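Local coordinates for protein phytoene synthase (Enterococcus hirae, PDB 5IYS) that probably condenses two isoprenoid diphosphates head to head, as a magnesium-dependent squalene/phytoene synthase-type enzyme, and binds a farnesyl thiodiphosphate inhibitor in its helical core, at residues K203-E214 against L253-F264. Sequence-based numbering, arbitrary orientation.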
loop_
_atom_site.group_PDB
_atom_site.type_symbol
_atom_site.label_atom_id
_atom_site.label_comp_id
_atom_site.label_asym_id
_atom_site.label_seq_id
_atom_site.Cartn_x
_atom_site.Cartn_y
_atom_site.Cartn_z
ATOM N N LYS A 203 -12.776 15.019 17.492
ATOM C CA LYS A 203 -13.520 13.851 17.009
ATOM C C LYS A 203 -14.022 13.988 15.572
ATOM O O LYS A 203 -13.958 13.035 14.791
ATOM C CB LYS A 203 -14.679 13.513 17.951
ATOM C CG LYS A 203 -14.206 13.073 19.335
ATOM C CD LYS A 203 -14.952 11.832 19.822
ATOM C CE LYS A 203 -14.913 10.685 18.800
ATOM N NZ LYS A 203 -13.554 10.098 18.537
ATOM N N GLN A 204 -14.471 15.190 15.223
ATOM C CA GLN A 204 -14.950 15.497 13.879
ATOM C C GLN A 204 -14.191 16.708 13.326
ATOM O O GLN A 204 -13.832 17.624 14.068
ATOM C CB GLN A 204 -16.466 15.734 13.860
ATOM C CG GLN A 204 -17.316 14.741 14.663
ATOM C CD GLN A 204 -17.425 13.374 14.005
ATOM O OE1 GLN A 204 -17.342 12.347 14.682
ATOM N NE2 GLN A 204 -17.657 13.350 12.691
ATOM N N ALA A 205 -13.816 16.642 12.051
ATOM C CA ALA A 205 -13.083 17.736 11.419
ATOM C C ALA A 205 -13.867 19.052 11.446
ATOM O O ALA A 205 -15.016 19.097 11.018
ATOM C CB ALA A 205 -12.730 17.380 9.988
ATOM N N GLN A 206 -13.174 20.137 11.773
ATOM C CA GLN A 206 -13.732 21.471 11.586
ATOM C C GLN A 206 -13.778 21.816 10.106
ATOM O O GLN A 206 -13.217 21.105 9.266
ATOM C CB GLN A 206 -12.910 22.523 12.323
ATOM C CG GLN A 206 -13.409 22.780 13.729
ATOM C CD GLN A 206 -12.362 23.473 14.569
ATOM O OE1 GLN A 206 -12.166 24.685 14.454
ATOM N NE2 GLN A 206 -11.612 22.695 15.340
ATOM N N THR A 207 -14.453 22.921 9.812
ATOM C CA THR A 207 -14.757 23.306 8.442
ATOM C C THR A 207 -13.486 23.435 7.624
ATOM O O THR A 207 -13.442 22.944 6.501
ATOM C CB THR A 207 -15.573 24.623 8.391
ATOM O OG1 THR A 207 -16.871 24.361 8.926
ATOM C CG2 THR A 207 -15.710 25.158 6.951
ATOM N N GLN A 208 -12.473 24.082 8.192
ATOM C CA GLN A 208 -11.208 24.262 7.505
ATOM C C GLN A 208 -10.552 22.910 7.192
ATOM O O GLN A 208 -9.992 22.745 6.111
ATOM C CB GLN A 208 -10.240 25.118 8.322
ATOM C CG GLN A 208 -10.652 26.582 8.484
ATOM C CD GLN A 208 -11.773 26.762 9.487
ATOM O OE1 GLN A 208 -12.052 25.879 10.305
ATOM N NE2 GLN A 208 -12.449 27.903 9.409
ATOM N N LEU A 209 -10.562 21.995 8.162
ATOM C CA LEU A 209 -9.946 20.670 7.960
ATOM C C LEU A 209 -10.729 19.805 6.973
ATOM O O LEU A 209 -10.151 18.975 6.248
ATOM C CB LEU A 209 -9.701 19.958 9.296
ATOM C CG LEU A 209 -9.027 18.580 9.293
ATOM C CD1 LEU A 209 -7.591 18.614 8.718
ATOM C CD2 LEU A 209 -9.019 18.024 10.707
ATOM N N VAL A 210 -12.036 20.032 6.876
ATOM C CA VAL A 210 -12.825 19.326 5.871
ATOM C C VAL A 210 -12.415 19.767 4.468
ATOM O O VAL A 210 -12.190 18.940 3.584
ATOM C CB VAL A 210 -14.344 19.468 6.097
ATOM C CG1 VAL A 210 -15.110 18.822 4.933
ATOM C CG2 VAL A 210 -14.745 18.791 7.419
ATOM N N ALA A 211 -12.194 21.071 4.309
ATOM C CA ALA A 211 -11.713 21.627 3.052
ATOM C C ALA A 211 -10.420 20.949 2.618
ATOM O O ALA A 211 -10.292 20.537 1.462
ATOM C CB ALA A 211 -11.509 23.119 3.199
ATOM N N LEU A 212 -9.449 20.911 3.529
ATOM C CA LEU A 212 -8.149 20.319 3.271
ATOM C C LEU A 212 -8.272 18.824 2.960
ATOM O O LEU A 212 -7.779 18.372 1.930
ATOM C CB LEU A 212 -7.231 20.522 4.478
ATOM C CG LEU A 212 -5.761 20.099 4.365
ATOM C CD1 LEU A 212 -4.933 20.661 5.538
ATOM C CD2 LEU A 212 -5.615 18.584 4.276
ATOM N N TRP A 213 -8.965 18.097 3.833
ATOM C CA TRP A 213 -9.292 16.694 3.635
ATOM C C TRP A 213 -9.822 16.449 2.222
ATOM O O TRP A 213 -9.288 15.626 1.464
ATOM C CB TRP A 213 -10.295 16.226 4.690
ATOM C CG TRP A 213 -10.391 14.723 4.819
ATOM C CD1 TRP A 213 -9.784 13.942 5.772
ATOM C CD2 TRP A 213 -11.155 13.831 3.997
ATOM N NE1 TRP A 213 -10.078 12.617 5.553
ATOM C CE2 TRP A 213 -10.952 12.524 4.500
ATOM C CE3 TRP A 213 -12.008 14.008 2.900
ATOM C CZ2 TRP A 213 -11.582 11.399 3.952
ATOM C CZ3 TRP A 213 -12.584 12.890 2.315
ATOM C CH2 TRP A 213 -12.368 11.595 2.841
ATOM N N GLU A 214 -10.850 17.192 1.853
ATOM C CA GLU A 214 -11.461 17.027 0.545
ATOM C C GLU A 214 -10.541 17.394 -0.605
ATOM O O GLU A 214 -10.579 16.741 -1.646
ATOM C CB GLU A 214 -12.802 17.744 0.448
ATOM C CG GLU A 214 -13.907 17.038 1.228
ATOM C CD GLU A 214 -14.374 15.732 0.588
ATOM O OE1 GLU A 214 -13.887 15.336 -0.492
ATOM O OE2 GLU A 214 -15.207 15.046 1.197
ATOM N N LEU A 253 -12.368 6.269 1.705
ATOM C CA LEU A 253 -12.663 7.701 1.635
ATOM C C LEU A 253 -14.148 7.958 1.911
ATOM O O LEU A 253 -14.497 8.903 2.619
ATOM C CB LEU A 253 -12.259 8.293 0.277
ATOM C CG LEU A 253 -10.757 8.183 -0.071
ATOM C CD1 LEU A 253 -10.586 8.658 -1.502
ATOM C CD2 LEU A 253 -9.908 9.030 0.858
ATOM N N ASN A 254 -15.023 7.183 1.288
ATOM C CA ASN A 254 -16.468 7.370 1.487
ATOM C C ASN A 254 -16.946 7.075 2.895
ATOM O O ASN A 254 -17.845 7.741 3.405
ATOM C CB ASN A 254 -17.266 6.561 0.473
ATOM C CG ASN A 254 -17.369 7.270 -0.857
ATOM O OD1 ASN A 254 -17.071 8.459 -0.968
ATOM N ND2 ASN A 254 -17.729 6.531 -1.892
ATOM N N ILE A 255 -16.273 6.145 3.556
ATOM C CA ILE A 255 -16.525 5.829 4.954
ATOM C C ILE A 255 -16.306 7.067 5.823
ATOM O O ILE A 255 -17.127 7.365 6.696
ATOM C CB ILE A 255 -15.569 4.704 5.428
ATOM C CG1 ILE A 255 -16.142 3.326 5.085
ATOM C CG2 ILE A 255 -15.293 4.782 6.921
ATOM C CD1 ILE A 255 -17.186 3.349 3.989
ATOM N N VAL A 256 -15.158 7.724 5.663
ATOM C CA VAL A 256 -14.830 8.898 6.474
ATOM C C VAL A 256 -15.840 10.008 6.203
ATOM O O VAL A 256 -16.289 10.695 7.118
ATOM C CB VAL A 256 -13.397 9.416 6.222
ATOM C CG1 VAL A 256 -13.115 10.673 7.030
ATOM C CG2 VAL A 256 -12.373 8.343 6.534
ATOM N N ARG A 257 -16.202 10.188 4.940
ATOM C CA ARG A 257 -17.254 11.148 4.620
ATOM C C ARG A 257 -18.576 10.783 5.312
ATOM O O ARG A 257 -19.209 11.636 5.926
ATOM C CB ARG A 257 -17.449 11.224 3.107
ATOM C CG ARG A 257 -16.306 11.843 2.357
ATOM C CD ARG A 257 -16.510 11.639 0.875
ATOM N NE ARG A 257 -15.547 12.390 0.081
ATOM C CZ ARG A 257 -14.800 11.862 -0.878
ATOM N NH1 ARG A 257 -14.952 10.584 -1.199
ATOM N NH2 ARG A 257 -13.974 12.624 -1.585
ATOM N N LYS A 258 -18.981 9.514 5.256
ATOM C CA LYS A 258 -20.268 9.105 5.814
ATOM C C LYS A 258 -20.294 9.320 7.315
ATOM O O LYS A 258 -21.352 9.606 7.878
ATOM C CB LYS A 258 -20.594 7.637 5.513
ATOM C CG LYS A 258 -20.901 7.328 4.049
ATOM C CD LYS A 258 -21.786 8.385 3.395
ATOM C CE LYS A 258 -20.972 9.488 2.705
ATOM N NZ LYS A 258 -20.151 8.963 1.564
ATOM N N GLN A 259 -19.154 9.140 7.973
ATOM C CA GLN A 259 -19.047 9.387 9.407
ATOM C C GLN A 259 -18.767 10.860 9.683
ATOM O O GLN A 259 -18.310 11.238 10.762
ATOM C CB GLN A 259 -17.976 8.487 10.030
ATOM C CG GLN A 259 -18.331 6.983 9.981
ATOM C CD GLN A 259 -17.225 6.092 10.541
ATOM O OE1 GLN A 259 -17.340 4.858 10.559
ATOM N NE2 GLN A 259 -16.110 6.709 10.913
ATOM N N HIS A 260 -19.045 11.683 8.675
ATOM C CA HIS A 260 -18.970 13.144 8.779
ATOM C C HIS A 260 -17.572 13.643 9.159
ATOM O O HIS A 260 -17.421 14.578 9.963
ATOM C CB HIS A 260 -20.070 13.714 9.693
ATOM C CG HIS A 260 -21.416 13.083 9.497
ATOM N ND1 HIS A 260 -22.148 13.220 8.333
ATOM C CD2 HIS A 260 -22.147 12.282 10.309
ATOM C CE1 HIS A 260 -23.262 12.513 8.430
ATOM N NE2 HIS A 260 -23.282 11.930 9.615
ATOM N N TYR A 261 -16.563 13.056 8.510
ATOM C CA TYR A 261 -15.184 13.460 8.694
ATOM C C TYR A 261 -14.717 13.240 10.131
ATOM O O TYR A 261 -14.137 14.125 10.754
ATOM C CB TYR A 261 -15.002 14.911 8.269
ATOM C CG TYR A 261 -15.436 15.148 6.844
ATOM C CD1 TYR A 261 -14.642 14.737 5.776
ATOM C CD2 TYR A 261 -16.725 15.584 6.570
ATOM C CE1 TYR A 261 -15.083 14.888 4.465
ATOM C CE2 TYR A 261 -17.161 15.772 5.273
ATOM C CZ TYR A 261 -16.347 15.422 4.224
ATOM O OH TYR A 261 -16.813 15.633 2.941
ATOM N N SER A 262 -15.044 12.077 10.676
ATOM C CA SER A 262 -14.397 11.607 11.899
ATOM C C SER A 262 -12.890 11.427 11.688
ATOM O O SER A 262 -12.449 10.921 10.637
ATOM C CB SER A 262 -15.017 10.279 12.332
ATOM O OG SER A 262 -14.938 9.336 11.272
ATOM N N LEU A 263 -12.113 11.800 12.703
ATOM C CA LEU A 263 -10.661 11.751 12.613
ATOM C C LEU A 263 -10.104 10.471 13.229
ATOM O O LEU A 263 -8.965 10.086 12.953
ATOM C CB LEU A 263 -10.044 12.986 13.275
ATOM C CG LEU A 263 -10.517 14.329 12.703
ATOM C CD1 LEU A 263 -10.024 15.507 13.523
ATOM C CD2 LEU A 263 -10.151 14.506 11.230
ATOM N N PHE A 264 -10.930 9.786 14.013
ATOM C CA PHE A 264 -10.521 8.554 14.686
ATOM C C PHE A 264 -11.407 7.389 14.273
ATOM O O PHE A 264 -12.517 7.584 13.783
ATOM C CB PHE A 264 -10.581 8.688 16.210
ATOM C CG PHE A 264 -9.564 9.627 16.776
ATOM C CD1 PHE A 264 -9.847 10.981 16.884
ATOM C CD2 PHE A 264 -8.322 9.160 17.197
ATOM C CE1 PHE A 264 -8.907 11.852 17.406
ATOM C CE2 PHE A 264 -7.380 10.034 17.697
ATOM C CZ PHE A 264 -7.660 11.383 17.764
#
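Glu214 and Arg257 form a side-on salt bridge in which NE and NH2 of Arg257 take one carboxylate oxygen each: NE reaches Glu214 OE2 and NH2 reaches Glu214 OE1, both at 2.9 Å, on syn lone pairs and with the two planes only 18° apart. A guanidinium suits this place because it has a further N-H to spend: NH1 bonds Asn254 OD1 and pairs with Glu221. Tyr261 OH lies beside Glu214 OE2 as well, at 2.4 Å, too short to be taken at face value as an ordinary bond.

Val210 CG1 lies over one face of the Tyr261 ring, 3.7 Å from its centroid, a CH-pi contact, and Arg257 CA sits toward the rim of the opposite face. The ring edge points at the face of Trp213 in a T-shaped stack, planes at 78°. Trp213 also packs CZ2 against Val256 CG1, and its indole N-H is satisfied by Leu171 O.

In this all-helical terpenoid synthase fold, helix segments 207-214 and 253-258 run nearly antiparallel with axes 12.5 Å apart, a gap suited to large side chains such as Trp213 and Tyr261. The second helix ends in a Schellman motif with His260, at positive phi, as its C-prime residue. Just past the helix, a bend at chi2 (-73°) lets NE2 of Gln204 serve Gln259 O at 2.9 Å, in the carbonyl plane, with a second, weak bond to His260 O. Alongside, a single beta bridge pairs Gln204 with Ser262: Ala205 N donates to Tyr261 O (2.8 Å) and Leu263 N to Lys203 O (3.0 Å). Next to the bridge Leu209 and Leu263 meet tip to tip through their CD2 methyls.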